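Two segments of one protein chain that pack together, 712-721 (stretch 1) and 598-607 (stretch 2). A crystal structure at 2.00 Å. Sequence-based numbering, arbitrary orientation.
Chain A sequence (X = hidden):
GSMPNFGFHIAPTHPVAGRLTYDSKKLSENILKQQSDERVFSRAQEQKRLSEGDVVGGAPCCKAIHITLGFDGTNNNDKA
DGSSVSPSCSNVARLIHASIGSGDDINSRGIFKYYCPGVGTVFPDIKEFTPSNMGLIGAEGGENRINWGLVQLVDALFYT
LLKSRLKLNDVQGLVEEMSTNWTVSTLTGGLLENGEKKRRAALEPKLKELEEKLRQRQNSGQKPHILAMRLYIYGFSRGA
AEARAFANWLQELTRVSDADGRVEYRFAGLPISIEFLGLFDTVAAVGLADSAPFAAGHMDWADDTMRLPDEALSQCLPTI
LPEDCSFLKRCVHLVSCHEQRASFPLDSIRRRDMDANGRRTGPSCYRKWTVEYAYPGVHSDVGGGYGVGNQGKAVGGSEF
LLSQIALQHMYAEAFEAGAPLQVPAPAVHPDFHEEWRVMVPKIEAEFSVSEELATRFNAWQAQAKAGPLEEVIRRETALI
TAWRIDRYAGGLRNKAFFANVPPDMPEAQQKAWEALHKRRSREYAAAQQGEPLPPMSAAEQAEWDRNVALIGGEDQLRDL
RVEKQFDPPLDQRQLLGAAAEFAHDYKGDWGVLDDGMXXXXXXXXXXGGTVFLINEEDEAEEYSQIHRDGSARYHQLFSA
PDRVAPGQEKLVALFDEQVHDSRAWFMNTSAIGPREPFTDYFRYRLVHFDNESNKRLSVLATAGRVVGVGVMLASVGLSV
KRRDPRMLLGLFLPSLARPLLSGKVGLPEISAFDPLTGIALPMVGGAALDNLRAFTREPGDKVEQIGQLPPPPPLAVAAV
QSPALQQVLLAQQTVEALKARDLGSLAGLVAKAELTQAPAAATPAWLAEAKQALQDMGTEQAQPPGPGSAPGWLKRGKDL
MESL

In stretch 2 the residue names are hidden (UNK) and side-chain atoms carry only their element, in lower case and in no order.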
# COMPACT_ATOMS: atom_id res chain seq x y z
N MSE A 712 10.26 26.19 -10.89
CA MSE A 712 10.19 25.19 -9.82
C MSE A 712 9.61 25.82 -8.56
O MSE A 712 9.93 26.97 -8.22
CB MSE A 712 11.57 24.60 -9.49
CG MSE A 712 12.17 23.71 -10.58
SE MSE A 712 11.29 21.98 -10.85
CE MSE A 712 11.60 21.23 -9.07
N LEU A 713 8.75 25.09 -7.87
CA LEU A 713 8.15 25.60 -6.64
C LEU A 713 7.71 24.44 -5.76
O LEU A 713 7.27 23.39 -6.27
CB LEU A 713 6.95 26.51 -6.96
CG LEU A 713 6.68 27.70 -6.03
CD1 LEU A 713 7.81 28.70 -6.13
CD2 LEU A 713 5.36 28.40 -6.35
N ALA A 714 7.81 24.61 -4.44
CA ALA A 714 7.48 23.53 -3.50
C ALA A 714 6.01 23.14 -3.59
O ALA A 714 5.66 21.96 -3.48
CB ALA A 714 7.85 23.91 -2.06
N SER A 715 5.15 24.15 -3.81
CA SER A 715 3.70 23.95 -3.91
C SER A 715 3.15 24.81 -5.03
O SER A 715 3.50 25.99 -5.15
CB SER A 715 3.00 24.35 -2.61
OG SER A 715 2.69 23.20 -1.83
N VAL A 716 2.26 24.22 -5.83
CA VAL A 716 1.70 24.92 -6.98
C VAL A 716 0.17 24.84 -7.03
O VAL A 716 -0.41 23.75 -7.11
CB VAL A 716 2.27 24.33 -8.30
CG1 VAL A 716 1.52 24.91 -9.50
CG2 VAL A 716 3.75 24.60 -8.41
N GLY A 717 -0.47 26.01 -7.02
CA GLY A 717 -1.91 26.08 -7.23
C GLY A 717 -2.26 25.90 -8.70
O GLY A 717 -1.58 26.40 -9.59
N LEU A 718 -3.34 25.16 -8.96
CA LEU A 718 -3.79 24.90 -10.31
C LEU A 718 -5.27 25.17 -10.45
O LEU A 718 -6.07 24.83 -9.56
CB LEU A 718 -3.56 23.44 -10.71
CG LEU A 718 -2.13 23.01 -11.06
CD1 LEU A 718 -2.12 21.63 -11.74
CD2 LEU A 718 -1.49 24.05 -11.94
N SER A 719 -5.61 25.80 -11.56
CA SER A 719 -6.98 25.84 -12.06
C SER A 719 -7.01 25.14 -13.42
O SER A 719 -6.28 25.52 -14.34
CB SER A 719 -7.48 27.28 -12.20
OG SER A 719 -8.76 27.30 -12.82
N VAL A 720 -7.84 24.10 -13.54
CA VAL A 720 -7.90 23.26 -14.74
C VAL A 720 -9.27 23.36 -15.40
O VAL A 720 -10.28 23.11 -14.75
CB VAL A 720 -7.67 21.77 -14.40
CG1 VAL A 720 -7.78 20.93 -15.64
CG2 VAL A 720 -6.31 21.56 -13.73
N LYS A 721 -9.30 23.75 -16.67
CA LYS A 721 -10.55 23.77 -17.41
C LYS A 721 -10.60 22.57 -18.34
O LYS A 721 -9.68 22.34 -19.14
CB LYS A 721 -10.74 25.09 -18.18
CG LYS A 721 -10.50 26.35 -17.32
CD LYS A 721 -10.76 27.64 -18.11
CE LYS A 721 -12.24 28.03 -18.09
NZ LYS A 721 -12.69 28.41 -16.70
N UNK A 598 -14.66 23.73 -14.35
CA UNK A 598 -13.38 24.20 -13.85
C UNK A 598 -13.10 23.54 -12.51
O UNK A 598 -13.92 23.59 -11.59
o UNK A 598 -13.49 26.36 -14.97
c UNK A 598 -12.06 26.19 -13.05
c UNK A 598 -13.36 25.74 -13.69
N UNK A 599 -11.95 22.89 -12.39
CA UNK A 599 -11.62 22.22 -11.14
C UNK A 599 -10.29 22.79 -10.66
O UNK A 599 -9.46 23.17 -11.47
c UNK A 599 -11.56 20.69 -11.32
c UNK A 599 -10.44 20.29 -12.27
c UNK A 599 -12.89 20.18 -11.84
N UNK A 600 -10.09 22.86 -9.35
CA UNK A 600 -8.86 23.46 -8.84
C UNK A 600 -8.22 22.59 -7.78
O UNK A 600 -8.88 21.71 -7.23
N UNK A 601 -6.95 22.86 -7.48
CA UNK A 601 -6.26 22.11 -6.46
C UNK A 601 -4.83 22.59 -6.25
O UNK A 601 -4.23 23.17 -7.15
N UNK A 602 -4.29 22.36 -5.07
CA UNK A 602 -2.90 22.69 -4.81
C UNK A 602 -2.12 21.39 -4.85
O UNK A 602 -2.48 20.43 -4.17
c UNK A 602 -3.54 24.65 -3.35
c UNK A 602 -1.26 23.68 -3.17
c UNK A 602 -2.72 23.37 -3.43
N UNK A 603 -1.07 21.35 -5.67
CA UNK A 603 -0.19 20.18 -5.70
C UNK A 603 1.07 20.45 -4.87
O UNK A 603 1.78 21.44 -5.11
c UNK A 603 -1.04 19.27 -7.90
c UNK A 603 0.20 19.76 -7.13
c UNK A 603 1.24 18.64 -7.08
c UNK A 603 -0.83 19.15 -9.39
N UNK A 604 1.32 19.57 -3.90
CA UNK A 604 2.47 19.73 -3.02
C UNK A 604 3.60 18.86 -3.53
O UNK A 604 3.64 17.65 -3.28
c UNK A 604 2.09 19.36 -1.58
c UNK A 604 3.27 19.41 -0.63
o UNK A 604 3.13 18.91 0.50
o UNK A 604 4.33 19.96 -1.00
N UNK A 605 4.53 19.48 -4.26
CA UNK A 605 5.60 18.74 -4.91
C UNK A 605 6.65 18.20 -3.95
O UNK A 605 7.58 17.51 -4.37
c UNK A 605 5.35 19.10 -8.35
c UNK A 605 6.22 19.59 -6.02
c UNK A 605 5.09 19.84 -7.04
c UNK A 605 4.78 21.31 -7.26
N UNK A 606 6.49 18.50 -2.66
CA UNK A 606 7.37 17.96 -1.62
C UNK A 606 6.99 16.53 -1.25
O UNK A 606 7.81 15.78 -0.68
c UNK A 606 8.01 20.97 0.85
c UNK A 606 7.35 18.86 -0.37
c UNK A 606 7.96 20.27 -0.50
c UNK A 606 9.34 20.24 -1.14
N UNK A 607 5.76 16.14 -1.57
CA UNK A 607 5.28 14.77 -1.30
C UNK A 607 6.01 13.72 -2.14
O UNK A 607 5.91 12.52 -1.86
c UNK A 607 1.37 15.10 -0.89
c UNK A 607 3.12 14.89 0.89
c UNK A 607 3.76 14.66 -1.54
c UNK A 607 2.83 15.35 -0.53
O HOH W 1 4.95 22.37 -0.29

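Residues 715-721 and 598-604 run antiparallel as neighbouring strands. Position 598 carries three side-chain atoms, a carbon bearing one oxygen and one carbon; the oxygen lies 2.8 Å from NZ of K721 and the outer carbon 3.5 Å from OG of S719. That fork of oxygen and methyl is threonine, T598. K721 curls its chain back so that NZ donates a hydrogen bond to OG1 of T598.

Position 599 has three carbons, the first carrying the other two, and no polar atom; one outer carbon packs 3.8 Å from CB of V720. The compact fork is valine, V599. The backbones of V599 and V720 close a pair of hydrogen bonds, V599 N to V720 O at 2.9 Å and V720 N to V599 O at 2.8 Å.

Position 600 has no side-chain atoms, and its CA lies 3.2 Å from O of L718, a CA-H...O contact. It is therefore glycine, G600. A CB here would have room.

Position 601 is also bare beyond CA, and its backbone pairs with L718, N of 601 donating to L718 O at 3.0 Å and L718 N to O of 601 at 2.8 Å. This is a second glycine, G601. With no side chain at 601, the L718 side chain has no partner directly across the pair.

Position 602 shows three carbons forked at the first, one outer carbon 4.2 Å from OG of S715: again valine. V602 lies across from G717, with the CA atoms of V602 and G717 4.3 Å apart.

Position 603 has four carbons, forked at the first, with one arm two carbons long whose end meets CD1 of L718 at 3.7 Å. This is isoleucine, I603. Two backbone hydrogen bonds join it to V716: I603 N donates to V716 O at 2.9 Å, and V716 N donates to I603 O at 2.9 Å.

At 604 there are two carbons, the second carrying two oxygens, one of them linked to OG of S715 through a water: aspartate, D604. The water donates to OD1 of D604 at 2.6 Å and is hydrogen-bonded to OG of S715 at 2.9 Å.

Position 605 has four carbons forked at the second, one tip packing 3.6 Å from CG2 of V716, which is leucine. L605 N donates to O of A714 at 2.8 Å.

Position 606 has the same four-carbon fork, its branching carbon 4.0 Å from CB of A714, so it too is leucine; L606 N donates to OD1 of D604 at 3.1 Å. Position 607 repeats the pattern but makes no contact with stretch 1; it is L607.

The contact works as a two-stranded ladder that buries 703 Å². Hydrogen-bonded pairs at V716, L718 and V720 fix the register, and their side chains share one sheet face with V599 and I603, giving that face its apolar character. The other face carries S715, S719, K721, T598, V602 and D604, where polar contacts and the bridging water supplement the backbone pairing.

Stretch 2, residues 598-607: TVGGVIDLLL
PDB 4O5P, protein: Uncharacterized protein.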